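Local coordinates for protein giardin subunit alpha-1 (Giardia intestinalis, PDB 4EVF) that binds calcium and, in a calcium-dependent way, phospholipids such as phosphatidylserine, and takes part in parasite attachment and cytoskeletal remodelling as a member of the annexin family, at residues Phe217-Phe222 with His228-Tyr233; Glu141-His146 with Phe222-Met227; Asn9-Ala14 with Ala24-Glu29. All coordinates share one frame; numbering follows the deposited sequence.

Contacts 1 and 2 lie in the core of this all-helical annexin, with centres about 9 and 11 Å from the centre of the chain. Both use helix 211-225 and share Phe222. They touch where Ala220 CB meets Trp143 CZ3 at 3.7 Å. Contact 1 is an aromatic cluster with a cysteine sulfur at one ring edge and a leucine packed beside it. Contact 2 is smaller and sets one indole against aliphatic groups. Contact 3 is also largely buried, but its centre is about 23 Å from that of the chain. It joins helices 4-16 and 20-28 through purely aliphatic packing and does not touch the other two.

Contact 1 (Phe217-Phe222 with His228-Tyr233); sequences FYCAHF and HRLAAY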
ATOM      1  N   PHE A 217       6.540  -6.488 -11.170  1.00 16.64           N
ATOM      2  CA  PHE A 217       5.947  -5.873 -12.365  1.00 18.87           C
ATOM      3  C   PHE A 217       4.414  -5.941 -12.353  1.00 19.52           C
ATOM      4  O   PHE A 217       3.722  -5.036 -12.841  1.00 16.46           O
ATOM      5  CB  PHE A 217       6.515  -6.502 -13.644  1.00 20.28           C
ATOM      6  CG  PHE A 217       7.877  -5.986 -14.022  1.00 18.93           C
ATOM      7  CD1 PHE A 217       9.013  -6.457 -13.382  1.00 18.41           C
ATOM      8  CD2 PHE A 217       8.023  -5.043 -15.027  1.00 18.93           C
ATOM      9  CE1 PHE A 217      10.273  -5.991 -13.722  1.00 14.35           C
ATOM     10  CE2 PHE A 217       9.276  -4.564 -15.376  1.00 18.81           C
ATOM     11  CZ  PHE A 217      10.407  -5.049 -14.720  1.00 19.97           C
ATOM     12  N   TYR A 218       3.883  -7.023 -11.792  1.00 19.29           N
ATOM     13  CA  TYR A 218       2.444  -7.174 -11.663  1.00 16.86           C
ATOM     14  C   TYR A 218       1.865  -6.119 -10.712  1.00 19.17           C
ATOM     15  O   TYR A 218       0.831  -5.504 -11.001  1.00 17.35           O
ATOM     16  CB  TYR A 218       2.105  -8.587 -11.164  1.00 15.90           C
ATOM     17  CG  TYR A 218       0.679  -9.028 -11.424  1.00 20.58           C
ATOM     18  CD1 TYR A 218      -0.022  -8.583 -12.537  1.00 25.99           C
ATOM     19  CD2 TYR A 218       0.026  -9.880 -10.543  1.00 23.10           C
ATOM     20  CE1 TYR A 218      -1.332  -8.993 -12.775  1.00 24.86           C
ATOM     21  CE2 TYR A 218      -1.277 -10.298 -10.771  1.00 25.11           C
ATOM     22  CZ  TYR A 218      -1.948  -9.852 -11.887  1.00 25.77           C
ATOM     23  OH  TYR A 218      -3.245 -10.260 -12.105  1.00 26.91           O
ATOM     24  N   CYS A 219       2.529  -5.902  -9.580  1.00 15.09           N
ATOM     25  CA  CYS A 219       2.067  -4.874  -8.648  1.00 16.24           C
ATOM     26  C   CYS A 219       2.169  -3.499  -9.312  1.00 19.35           C
ATOM     27  O   CYS A 219       1.268  -2.659  -9.179  1.00 17.90           O
ATOM     28  CB  CYS A 219       2.855  -4.909  -7.334  1.00 17.66           C
ATOM     29  SG  CYS A 219       2.399  -6.318  -6.231  1.00 19.29           S
ATOM     30  N   ALA A 220       3.273  -3.275 -10.021  1.00 19.48           N
ATOM     31  CA  ALA A 220       3.508  -2.003 -10.718  1.00 17.45           C
ATOM     32  C   ALA A 220       2.385  -1.705 -11.715  1.00 18.46           C
ATOM     33  O   ALA A 220       1.884  -0.574 -11.800  1.00 19.00           O
ATOM     34  CB  ALA A 220       4.844  -2.046 -11.420  1.00 16.15           C
ATOM     35  N   HIS A 221       2.010  -2.731 -12.476  1.00 17.51           N
ATOM     36  CA  HIS A 221       0.859  -2.690 -13.377  1.00 19.28           C
ATOM     37  C   HIS A 221      -0.432  -2.212 -12.694  1.00 20.55           C
ATOM     38  O   HIS A 221      -1.076  -1.265 -13.154  1.00 19.35           O
ATOM     39  CB  HIS A 221       0.661  -4.072 -14.012  1.00 21.16           C
ATOM     40  CG  HIS A 221      -0.692  -4.276 -14.615  1.00 20.78           C
ATOM     41  ND1 HIS A 221      -1.067  -3.703 -15.810  1.00 20.82           N
ATOM     42  CD2 HIS A 221      -1.758  -4.995 -14.191  1.00 20.38           C
ATOM     43  CE1 HIS A 221      -2.308  -4.055 -16.096  1.00 22.27           C
ATOM     44  NE2 HIS A 221      -2.750  -4.839 -15.129  1.00 22.47           N
ATOM     45  N   PHE A 222      -0.821  -2.871 -11.604  1.00 20.39           N
ATOM     46  CA  PHE A 222      -2.001  -2.455 -10.840  1.00 18.99           C
ATOM     47  C   PHE A 222      -1.846  -1.046 -10.277  1.00 19.69           C
ATOM     48  O   PHE A 222      -2.795  -0.257 -10.313  1.00 17.73           O
ATOM     49  CB  PHE A 222      -2.291  -3.428  -9.693  1.00 19.97           C
ATOM     50  CG  PHE A 222      -2.919  -4.720 -10.135  1.00 20.25           C
ATOM     51  CD1 PHE A 222      -2.363  -5.939  -9.762  1.00 23.62           C
ATOM     52  CD2 PHE A 222      -4.057  -4.724 -10.913  1.00 22.50           C
ATOM     53  CE1 PHE A 222      -2.935  -7.135 -10.169  1.00 22.71           C
ATOM     54  CE2 PHE A 222      -4.634  -5.920 -11.320  1.00 24.73           C
ATOM     55  CZ  PHE A 222      -4.069  -7.123 -10.946  1.00 27.07           C
ATOM     56  N   HIS A 228      -6.140   1.937  -5.765  1.00 21.93           N
ATOM     57  CA  HIS A 228      -7.239   1.124  -5.222  1.00 23.94           C
ATOM     58  C   HIS A 228      -7.302  -0.255  -5.871  1.00 20.16           C
ATOM     59  O   HIS A 228      -7.786  -1.213  -5.264  1.00 18.30           O
ATOM     60  CB  HIS A 228      -8.598   1.832  -5.377  1.00 26.45           C
ATOM     61  CG  HIS A 228      -9.082   1.926  -6.793  1.00 26.38           C
ATOM     62  ND1 HIS A 228      -8.494   2.753  -7.729  1.00 30.60           N
ATOM     63  CD2 HIS A 228     -10.110   1.312  -7.427  1.00 27.89           C
ATOM     64  CE1 HIS A 228      -9.133   2.633  -8.881  1.00 28.43           C
ATOM     65  NE2 HIS A 228     -10.119   1.769  -8.724  1.00 29.62           N
ATOM     66  N   ARG A 229      -6.805  -0.344  -7.101  1.00 19.91           N
ATOM     67  CA  ARG A 229      -6.740  -1.620  -7.808  1.00 22.25           C
ATOM     68  C   ARG A 229      -5.567  -2.473  -7.329  1.00 19.36           C
ATOM     69  O   ARG A 229      -5.663  -3.693  -7.294  1.00 18.61           O
ATOM     70  CB  ARG A 229      -6.693  -1.404  -9.323  1.00 23.47           C
ATOM     71  CG  ARG A 229      -7.962  -0.762  -9.865  1.00 26.84           C
ATOM     72  CD  ARG A 229      -7.919  -0.563 -11.359  1.00 29.24           C
ATOM     73  NE  ARG A 229      -8.153  -1.813 -12.082  1.00 31.25           N
ATOM     74  CZ  ARG A 229      -8.452  -1.877 -13.377  1.00 31.23           C
ATOM     75  NH1 ARG A 229      -8.562  -0.762 -14.087  1.00 36.06           N
ATOM     76  NH2 ARG A 229      -8.647  -3.056 -13.960  1.00 32.70           N
ATOM     77  N   LEU A 230      -4.454  -1.838  -6.977  1.00 17.41           N
ATOM     78  CA  LEU A 230      -3.367  -2.569  -6.341  1.00 16.76           C
ATOM     79  C   LEU A 230      -3.805  -3.007  -4.940  1.00 20.55           C
ATOM     80  O   LEU A 230      -3.541  -4.143  -4.522  1.00 17.37           O
ATOM     81  CB  LEU A 230      -2.074  -1.738  -6.281  1.00 17.73           C
ATOM     82  CG  LEU A 230      -0.894  -2.459  -5.623  1.00 16.77           C
ATOM     83  CD1 LEU A 230      -0.577  -3.785  -6.355  1.00 17.88           C
ATOM     84  CD2 LEU A 230       0.349  -1.592  -5.544  1.00 16.86           C
ATOM     85  N   ALA A 231      -4.469  -2.101  -4.214  1.00 16.92           N
ATOM     86  CA  ALA A 231      -5.038  -2.435  -2.910  1.00 20.93           C
ATOM     87  C   ALA A 231      -5.937  -3.681  -2.977  1.00 16.50           C
ATOM     88  O   ALA A 231      -5.813  -4.587  -2.155  1.00 17.61           O
ATOM     89  CB  ALA A 231      -5.819  -1.251  -2.349  1.00 17.69           C
ATOM     90  N   ALA A 232      -6.850  -3.709  -3.941  1.00 17.61           N
ATOM     91  CA  ALA A 232      -7.742  -4.863  -4.112  1.00 17.48           C
ATOM     92  C   ALA A 232      -6.938  -6.164  -4.225  1.00 19.40           C
ATOM     93  O   ALA A 232      -7.228  -7.152  -3.546  1.00 18.08           O
ATOM     94  CB  ALA A 232      -8.595  -4.687  -5.332  1.00 21.28           C
ATOM     95  N   TYR A 233      -5.943  -6.144  -5.107  1.00 18.79           N
ATOM     96  CA  TYR A 233      -5.062  -7.285  -5.345  1.00 17.33           C
ATOM     97  C   TYR A 233      -4.267  -7.723  -4.107  1.00 20.84           C
ATOM     98  O   TYR A 233      -4.155  -8.913  -3.796  1.00 16.66           O
ATOM     99  CB  TYR A 233      -4.096  -6.949  -6.485  1.00 18.78           C
ATOM    100  CG  TYR A 233      -3.026  -8.007  -6.698  1.00 20.75           C
ATOM    101  CD1 TYR A 233      -3.369  -9.290  -7.120  1.00 23.13           C
ATOM    102  CD2 TYR A 233      -1.682  -7.724  -6.485  1.00 20.06           C
ATOM    103  CE1 TYR A 233      -2.408 -10.261  -7.319  1.00 21.82           C
ATOM    104  CE2 TYR A 233      -0.702  -8.703  -6.683  1.00 20.52           C
ATOM    105  CZ  TYR A 233      -1.080  -9.970  -7.098  1.00 21.30           C
ATOM    106  OH  TYR A 233      -0.132 -10.960  -7.301  1.00 20.93           O
TER
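The Tyr233 ring takes Tyr218 and Phe222 on the same face and Cys219 SG at its edge. These residues join helix 211-225 to helix 227-240, two consecutive helices of the annexin fold. By predicted repeat limits, the first segment belongs to the third annexin repeat and the second to the fourth. The short axes pass 8.7 Å apart and run at 136°, about midway between perpendicular and antiparallel.

Three rings form an aromatic cluster. Tyr218 and Tyr233 make a T-shaped pair with planes at 72°. The edge of Tyr218 is turned to the face of Tyr233, and Tyr218 CD2 comes 3.4 Å from Tyr233 OH. Phe222 and Tyr233 meet differently. Their planes are far less steeply inclined, yet they do not form a regular stack. Phe222 CE1 lies over one face of Tyr233, off-centre, 3.6 Å from Tyr233 CG. The same atom also sits over one face of Tyr218, toward the rim. In return, Tyr233 CB makes an off-centre CH-pi contact with the Phe222 ring. CG of Tyr233 is anti to the backbone N (chi1 173°), which carries the ring across toward helix 211-225. Tyr269, from a loop, packs on both Phe222 and Tyr233.

Leu230 fills the next part of the interface. Its CD1 lies 3.7 Å from Cys219 CB and also meets Phe222 CB at 3.8 Å. The backbones come close here, with Phe222 CA and Leu230 CA 4.7 Å apart. Ile100 of helix 92-100 packs on both Cys219 and Leu230, so this side faces another helix of the core. No hydrogen bond crosses between the two segments. At the rim of Tyr233, Cys219 SG lies in the ring plane, 3.9 Å from Tyr233 CE2, a sulfur-aromatic contact made edge-on.

Contact 2 (Glu141-His146 with Phe222-Met227); sequences EKWMAH and FALLGM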
ATOM      1  N   GLU A 141      14.259   0.454  -7.710  1.00 20.63           N
ATOM      2  CA  GLU A 141      15.155   1.609  -7.633  1.00 24.48           C
ATOM      3  C   GLU A 141      14.586   2.795  -8.413  1.00 23.68           C
ATOM      4  O   GLU A 141      14.541   3.922  -7.919  1.00 23.66           O
ATOM      5  CB  GLU A 141      16.534   1.259  -8.188  1.00 24.34           C
ATOM      6  CG  GLU A 141      17.524   2.400  -8.063  1.00 28.07           C
ATOM      7  CD  GLU A 141      18.906   2.025  -8.536  1.00 28.69           C
ATOM      8  OE1 GLU A 141      19.029   1.130  -9.395  1.00 28.91           O
ATOM      9  OE2 GLU A 141      19.874   2.632  -8.042  1.00 32.79           O
ATOM     10  N   LYS A 142      14.154   2.532  -9.638  1.00 19.50           N
ATOM     11  CA  LYS A 142      13.613   3.586 -10.493  1.00 25.33           C
ATOM     12  C   LYS A 142      12.240   4.053  -9.999  1.00 24.26           C
ATOM     13  O   LYS A 142      11.890   5.224 -10.095  1.00 24.47           O
ATOM     14  CB  LYS A 142      13.526   3.083 -11.931  1.00 24.85           C
ATOM     15  CG  LYS A 142      13.160   4.144 -12.950  1.00 30.74           C
ATOM     16  CD  LYS A 142      14.189   4.189 -14.064  1.00 30.71           C
ATOM     17  CE  LYS A 142      14.438   2.806 -14.615  1.00 25.96           C
ATOM     18  NZ  LYS A 142      15.567   2.814 -15.583  1.00 29.25           N
ATOM     19  N   TRP A 143      11.465   3.123  -9.454  1.00 20.60           N
ATOM     20  CA  TRP A 143      10.178   3.459  -8.864  1.00 19.75           C
ATOM     21  C   TRP A 143      10.327   4.468  -7.732  1.00 20.74           C
ATOM     22  O   TRP A 143       9.580   5.451  -7.655  1.00 18.01           O
ATOM     23  CB  TRP A 143       9.498   2.205  -8.327  1.00 19.84           C
ATOM     24  CG  TRP A 143       8.052   2.392  -8.046  1.00 17.12           C
ATOM     25  CD1 TRP A 143       7.488   2.846  -6.887  1.00 16.19           C
ATOM     26  CD2 TRP A 143       6.974   2.111  -8.938  1.00 13.13           C
ATOM     27  NE1 TRP A 143       6.119   2.869  -7.011  1.00 16.94           N
ATOM     28  CE2 TRP A 143       5.780   2.418  -8.261  1.00 17.62           C
ATOM     29  CE3 TRP A 143       6.906   1.639 -10.253  1.00 18.53           C
ATOM     30  CZ2 TRP A 143       4.519   2.261  -8.857  1.00 15.01           C
ATOM     31  CZ3 TRP A 143       5.659   1.478 -10.839  1.00 15.64           C
ATOM     32  CH2 TRP A 143       4.484   1.789 -10.141  1.00 16.21           C
ATOM     33  N   MET A 144      11.291   4.221  -6.852  1.00 17.60           N
ATOM     34  CA  MET A 144      11.509   5.084  -5.689  1.00 20.17           C
ATOM     35  C   MET A 144      11.864   6.518  -6.082  1.00 21.87           C
ATOM     36  O   MET A 144      11.617   7.458  -5.316  1.00 23.62           O
ATOM     37  CB  MET A 144      12.577   4.483  -4.763  1.00 23.86           C
ATOM     38  CG  MET A 144      12.074   3.255  -3.996  1.00 18.45           C
ATOM     39  SD  MET A 144      13.271   2.379  -2.981  1.00 26.49           S
ATOM     40  CE  MET A 144      13.782   3.588  -1.777  1.00 34.38           C
ATOM     41  N   ALA A 145      12.428   6.689  -7.273  1.00 22.36           N
ATOM     42  CA  ALA A 145      12.809   8.020  -7.752  1.00 24.68           C
ATOM     43  C   ALA A 145      11.581   8.886  -8.023  1.00 26.78           C
ATOM     44  O   ALA A 145      11.656  10.117  -7.987  1.00 28.73           O
ATOM     45  CB  ALA A 145      13.675   7.912  -9.008  1.00 26.32           C
ATOM     46  N   HIS A 146      10.447   8.243  -8.286  1.00 23.81           N
ATOM     47  CA  HIS A 146       9.223   8.965  -8.616  1.00 22.67           C
ATOM     48  C   HIS A 146       9.483  10.091  -9.624  1.00 28.31           C
ATOM     49  O   HIS A 146       9.017  11.224  -9.453  1.00 27.53           O
ATOM     50  CB  HIS A 146       8.534   9.483  -7.351  1.00 25.65           C
ATOM     51  CG  HIS A 146       7.897   8.402  -6.533  1.00 24.20           C
ATOM     52  ND1 HIS A 146       6.703   7.811  -6.884  1.00 28.00           N
ATOM     53  CD2 HIS A 146       8.305   7.779  -5.405  1.00 24.91           C
ATOM     54  CE1 HIS A 146       6.395   6.880  -5.999  1.00 24.74           C
ATOM     55  NE2 HIS A 146       7.351   6.840  -5.091  1.00 25.00           N
ATOM     56  N   PHE A 222      -0.821  -2.871 -11.604  1.00 20.39           N
ATOM     57  CA  PHE A 222      -2.001  -2.455 -10.840  1.00 18.99           C
ATOM     58  C   PHE A 222      -1.846  -1.046 -10.277  1.00 19.69           C
ATOM     59  O   PHE A 222      -2.795  -0.257 -10.313  1.00 17.73           O
ATOM     60  CB  PHE A 222      -2.291  -3.428  -9.693  1.00 19.97           C
ATOM     61  CG  PHE A 222      -2.919  -4.720 -10.135  1.00 20.25           C
ATOM     62  CD1 PHE A 222      -2.363  -5.939  -9.762  1.00 23.62           C
ATOM     63  CD2 PHE A 222      -4.057  -4.724 -10.913  1.00 22.50           C
ATOM     64  CE1 PHE A 222      -2.935  -7.135 -10.169  1.00 22.71           C
ATOM     65  CE2 PHE A 222      -4.634  -5.920 -11.320  1.00 24.73           C
ATOM     66  CZ  PHE A 222      -4.069  -7.123 -10.946  1.00 27.07           C
ATOM     67  N   ALA A 223      -0.659  -0.734  -9.761  1.00 17.42           N
ATOM     68  CA  ALA A 223      -0.409   0.579  -9.161  1.00 17.70           C
ATOM     69  C   ALA A 223      -0.669   1.661 -10.193  1.00 21.18           C
ATOM     70  O   ALA A 223      -1.363   2.635  -9.910  1.00 19.65           O
ATOM     71  CB  ALA A 223       1.021   0.682  -8.656  1.00 19.90           C
ATOM     72  N   LEU A 224      -0.114   1.474 -11.389  1.00 18.82           N
ATOM     73  CA  LEU A 224      -0.279   2.441 -12.476  1.00 22.34           C
ATOM     74  C   LEU A 224      -1.735   2.564 -12.917  1.00 22.93           C
ATOM     75  O   LEU A 224      -2.174   3.646 -13.303  1.00 27.01           O
ATOM     76  CB  LEU A 224       0.640   2.088 -13.656  1.00 18.53           C
ATOM     77  CG  LEU A 224       2.127   2.173 -13.313  1.00 16.46           C
ATOM     78  CD1 LEU A 224       2.989   1.530 -14.394  1.00 14.63           C
ATOM     79  CD2 LEU A 224       2.547   3.644 -13.047  1.00 17.49           C
ATOM     80  N   LEU A 225      -2.489   1.463 -12.839  1.00 21.31           N
ATOM     81  CA  LEU A 225      -3.925   1.493 -13.143  1.00 24.61           C
ATOM     82  C   LEU A 225      -4.715   2.239 -12.073  1.00 26.48           C
ATOM     83  O   LEU A 225      -5.743   2.851 -12.351  1.00 27.49           O
ATOM     84  CB  LEU A 225      -4.495   0.084 -13.296  1.00 25.95           C
ATOM     85  CG  LEU A 225      -4.093  -0.678 -14.557  1.00 21.08           C
ATOM     86  CD1 LEU A 225      -4.836  -2.007 -14.625  1.00 24.16           C
ATOM     87  CD2 LEU A 225      -4.385   0.176 -15.787  1.00 24.54           C
ATOM     88  N   GLY A 226      -4.236   2.164 -10.841  1.00 24.64           N
ATOM     89  CA  GLY A 226      -4.877   2.855  -9.746  1.00 24.42           C
ATOM     90  C   GLY A 226      -4.519   2.199  -8.436  1.00 23.68           C
ATOM     91  O   GLY A 226      -4.558   0.968  -8.310  1.00 20.17           O
ATOM     92  N   MET A 227      -4.168   3.024  -7.460  1.00 20.56           N
ATOM     93  CA  MET A 227      -3.791   2.539  -6.143  1.00 23.07           C
ATOM     94  C   MET A 227      -4.865   1.642  -5.507  1.00 21.79           C
ATOM     95  O   MET A 227      -4.532   0.698  -4.787  1.00 18.78           O
ATOM     96  CB  MET A 227      -3.458   3.718  -5.228  1.00 22.69           C
ATOM     97  CG  MET A 227      -2.137   4.393  -5.554  1.00 26.75           C
ATOM     98  SD  MET A 227      -0.716   3.321  -5.238  1.00 29.75           S
ATOM     99  CE  MET A 227       0.475   4.012  -6.382  1.00 25.37           C
TER
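Trp143 makes the apolar contacts here with Ala223 and Leu224. The far rim of its six-membered ring does the touching. Trp143 CZ2 lies 3.8 Å from Ala223 CB, and Trp143 CH2 is 3.9 Å from the same methyl. CH2 also meets Leu224 CD2 at 4.0 Å. Both aliphatic groups approach the indole obliquely. The Leu224 side chain points the other way, back toward helix 135-145. The long indole bridges the two backbones, whose nearest CA atoms, those of Trp143 and Ala223, are 11.0 Å apart. With chi1 at -165° the indole swings out from helix 135-145 and points to helix 211-225.

In the annexin fold this packing brings Trp143, at the predicted end of the second repeat, against the C-terminal part of helix 211-225, where the predicted third repeat ends. Ile100 of helix 92-100 touches both Trp143 and Ala223, while Phe178 of helix 171-180 packs on Leu224.

Polar interactions lie beside the apolar contact. Arg148 makes a cation-pi interaction with Trp143 and also touches Leu224. Backbone bonds close both helix ends. His146 N binds Trp143 O at 3.0 Å, and the His146 ring is centred beneath that same oxygen. Gly226 N binds Phe222 O at 2.9 Å. Gly226 is also the N-cap of helix 227-240. Its phi is positive (157°), and at its backbone angles a CB would jam against Leu225 O, which calls for glycine.

Contact 3 (Asn9-Ala14 with Ala24-Glu29); sequences NELKQA and AFIASE
Glu10 is the first residue of 9-14 to meet Ile26 across the contact. Its CB, not its carboxylate, does the touching, at 4.0 Å from Ile26 CD1.

Leu11 follows and makes the main contact. Its CD2 lies 3.8 Å from both Ile26 CD1 and Ile26 CG2, so the methyl meets both branches of the isoleucine. Leu11 CG is also 3.8 Å from Ile26 CG2. Each of the two side chains points at the other's helix, and they overlap side by side. Ile26 sends CG1 anti to its carbonyl carbon (chi1 -65°), and CD1 at the end of that branch reaches helix 4-16. Ile38 of helix 32-46 and Phe71 of a loop also pack on Leu11.

One turn after Glu10, Ala14 CB approaches Ile26 CD1 more loosely, at 4.4 Å. Ile26 CD1 therefore faces Glu10, Leu11 and Ala14 together.

The short axes are 10.4 Å apart and run nearly antiparallel, at 159°. This is the packing of the first two helices of an annexin repeat, here the predicted first one, joined as an antiparallel helical hairpin.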
ATOM      1  N   ASN A   9     -13.171  12.977  22.183  1.00 23.38           N
ATOM      2  CA  ASN A   9     -13.937  12.426  23.307  1.00 26.52           C
ATOM      3  C   ASN A   9     -14.557  11.066  22.978  1.00 27.51           C
ATOM      4  O   ASN A   9     -14.519  10.143  23.803  1.00 27.85           O
ATOM      5  CB  ASN A   9     -15.023  13.394  23.794  1.00 27.34           C
ATOM      6  CG  ASN A   9     -15.751  12.870  25.033  1.00 34.98           C
ATOM      7  OD1 ASN A   9     -16.856  12.327  24.941  1.00 38.82           O
ATOM      8  ND2 ASN A   9     -15.115  13.004  26.194  1.00 37.55           N
ATOM      9  N   GLU A  10     -15.138  10.943  21.787  1.00 26.25           N
ATOM     10  CA  GLU A  10     -15.639   9.641  21.332  1.00 27.66           C
ATOM     11  C   GLU A  10     -14.552   8.591  21.473  1.00 27.92           C
ATOM     12  O   GLU A  10     -14.766   7.506  22.029  1.00 26.19           O
ATOM     13  CB  GLU A  10     -16.059   9.695  19.867  1.00 28.78           C
ATOM     14  CG  GLU A  10     -17.264  10.565  19.569  1.00 32.87           C
ATOM     15  CD  GLU A  10     -17.652  10.503  18.106  1.00 38.02           C
ATOM     16  OE1 GLU A  10     -18.073   9.414  17.638  1.00 43.01           O
ATOM     17  OE2 GLU A  10     -17.518  11.537  17.415  1.00 38.41           O
ATOM     18  N   LEU A  11     -13.378   8.916  20.953  1.00 24.87           N
ATOM     19  CA  LEU A  11     -12.242   8.005  21.030  1.00 25.08           C
ATOM     20  C   LEU A  11     -11.853   7.657  22.463  1.00 25.33           C
ATOM     21  O   LEU A  11     -11.544   6.506  22.764  1.00 25.18           O
ATOM     22  CB  LEU A  11     -11.045   8.567  20.260  1.00 23.50           C
ATOM     23  CG  LEU A  11     -11.173   8.366  18.750  1.00 24.04           C
ATOM     24  CD1 LEU A  11     -10.244   9.310  17.977  1.00 19.52           C
ATOM     25  CD2 LEU A  11     -10.913   6.903  18.390  1.00 18.15           C
ATOM     26  N   LYS A  12     -11.871   8.651  23.346  1.00 26.61           N
ATOM     27  CA  LYS A  12     -11.546   8.443  24.756  1.00 27.12           C
ATOM     28  C   LYS A  12     -12.437   7.368  25.378  1.00 25.87           C
ATOM     29  O   LYS A  12     -11.973   6.480  26.102  1.00 26.07           O
ATOM     30  CB  LYS A  12     -11.724   9.755  25.525  1.00 30.26           C
ATOM     31  CG  LYS A  12     -11.372   9.664  26.999  1.00 32.58           C
ATOM     32  CD  LYS A  12      -9.868   9.560  27.196  1.00 33.91           C
ATOM     33  CE  LYS A  12      -9.496   9.415  28.667  1.00 36.63           C
ATOM     34  NZ  LYS A  12      -8.040   9.111  28.819  1.00 39.23           N
ATOM     35  N   GLN A  13     -13.727   7.461  25.095  1.00 27.03           N
ATOM     36  CA  GLN A  13     -14.690   6.553  25.683  1.00 30.53           C
ATOM     37  C   GLN A  13     -14.632   5.159  25.054  1.00 31.26           C
ATOM     38  O   GLN A  13     -14.947   4.164  25.714  1.00 30.08           O
ATOM     39  CB  GLN A  13     -16.092   7.149  25.597  1.00 33.49           C
ATOM     40  CG  GLN A  13     -16.327   8.227  26.630  1.00 36.30           C
ATOM     41  CD  GLN A  13     -17.407   9.201  26.228  1.00 42.24           C
ATOM     42  OE1 GLN A  13     -17.848   9.217  25.077  1.00 43.41           O
ATOM     43  NE2 GLN A  13     -17.840  10.029  27.176  1.00 41.11           N
ATOM     44  N   ALA A  14     -14.233   5.090  23.788  1.00 25.64           N
ATOM     45  CA  ALA A  14     -14.108   3.801  23.118  1.00 27.32           C
ATOM     46  C   ALA A  14     -12.892   3.086  23.685  1.00 28.57           C
ATOM     47  O   ALA A  14     -12.904   1.867  23.874  1.00 28.30           O
ATOM     48  CB  ALA A  14     -13.976   3.985  21.606  1.00 26.15           C
ATOM     49  N   ALA A  24     -11.939   1.300  15.519  1.00 18.51           N
ATOM     50  CA  ALA A  24     -11.830   1.088  14.087  1.00 18.60           C
ATOM     51  C   ALA A  24     -12.898   1.881  13.349  1.00 19.29           C
ATOM     52  O   ALA A  24     -12.625   2.479  12.308  1.00 20.14           O
ATOM     53  CB  ALA A  24     -11.930  -0.419  13.747  1.00 21.74           C
ATOM     54  N   PHE A  25     -14.109   1.910  13.892  1.00 17.88           N
ATOM     55  CA  PHE A  25     -15.192   2.600  13.201  1.00 22.93           C
ATOM     56  C   PHE A  25     -14.939   4.105  13.117  1.00 20.88           C
ATOM     57  O   PHE A  25     -15.162   4.727  12.070  1.00 24.11           O
ATOM     58  CB  PHE A  25     -16.552   2.345  13.852  1.00 23.85           C
ATOM     59  CG  PHE A  25     -17.661   3.136  13.214  1.00 27.07           C
ATOM     60  CD1 PHE A  25     -18.103   2.820  11.943  1.00 27.69           C
ATOM     61  CD2 PHE A  25     -18.230   4.220  13.868  1.00 28.72           C
ATOM     62  CE1 PHE A  25     -19.104   3.559  11.337  1.00 32.87           C
ATOM     63  CE2 PHE A  25     -19.233   4.958  13.273  1.00 26.72           C
ATOM     64  CZ  PHE A  25     -19.670   4.630  12.005  1.00 31.28           C
ATOM     65  N   ILE A  26     -14.500   4.684  14.229  1.00 21.76           N
ATOM     66  CA  ILE A  26     -14.175   6.107  14.262  1.00 20.57           C
ATOM     67  C   ILE A  26     -13.022   6.399  13.314  1.00 20.01           C
ATOM     68  O   ILE A  26     -13.055   7.367  12.560  1.00 20.86           O
ATOM     69  CB  ILE A  26     -13.807   6.583  15.676  1.00 23.45           C
ATOM     70  CG1 ILE A  26     -15.020   6.469  16.607  1.00 25.74           C
ATOM     71  CG2 ILE A  26     -13.311   8.016  15.628  1.00 22.16           C
ATOM     72  CD1 ILE A  26     -14.668   6.435  18.076  1.00 20.89           C
ATOM     73  N   ALA A  27     -11.995   5.555  13.343  1.00 21.88           N
ATOM     74  CA  ALA A  27     -10.863   5.763  12.455  1.00 21.54           C
ATOM     75  C   ALA A  27     -11.317   5.716  10.999  1.00 23.16           C
ATOM     76  O   ALA A  27     -10.803   6.456  10.162  1.00 20.78           O
ATOM     77  CB  ALA A  27      -9.773   4.737  12.720  1.00 21.97           C
ATOM     78  N   SER A  28     -12.299   4.857  10.713  1.00 19.91           N
ATOM     79  CA  SER A  28     -12.745   4.598   9.343  1.00 19.18           C
ATOM     80  C   SER A  28     -13.512   5.784   8.759  1.00 22.61           C
ATOM     81  O   SER A  28     -13.662   5.912   7.546  1.00 22.93           O
ATOM     82  CB  SER A  28     -13.644   3.362   9.315  1.00 19.56           C
ATOM     83  OG  SER A  28     -14.977   3.678   9.690  1.00 22.24           O
ATOM     84  N   GLU A  29     -14.005   6.642   9.645  1.00 24.57           N
ATOM     85  CA  GLU A  29     -14.833   7.775   9.259  1.00 21.03           C
ATOM     86  C   GLU A  29     -14.028   8.946   8.695  1.00 24.25           C
ATOM     87  O   GLU A  29     -14.597   9.861   8.100  1.00 27.09           O
ATOM     88  CB  GLU A  29     -15.614   8.258  10.481  1.00 24.55           C
ATOM     89  CG  GLU A  29     -16.686   7.311  10.947  1.00 22.81           C
ATOM     90  CD  GLU A  29     -17.843   7.284   9.982  1.00 33.61           C
ATOM     91  OE1 GLU A  29     -17.792   6.502   9.009  1.00 33.71           O
ATOM     92  OE2 GLU A  29     -18.793   8.068  10.182  1.00 36.84           O
TER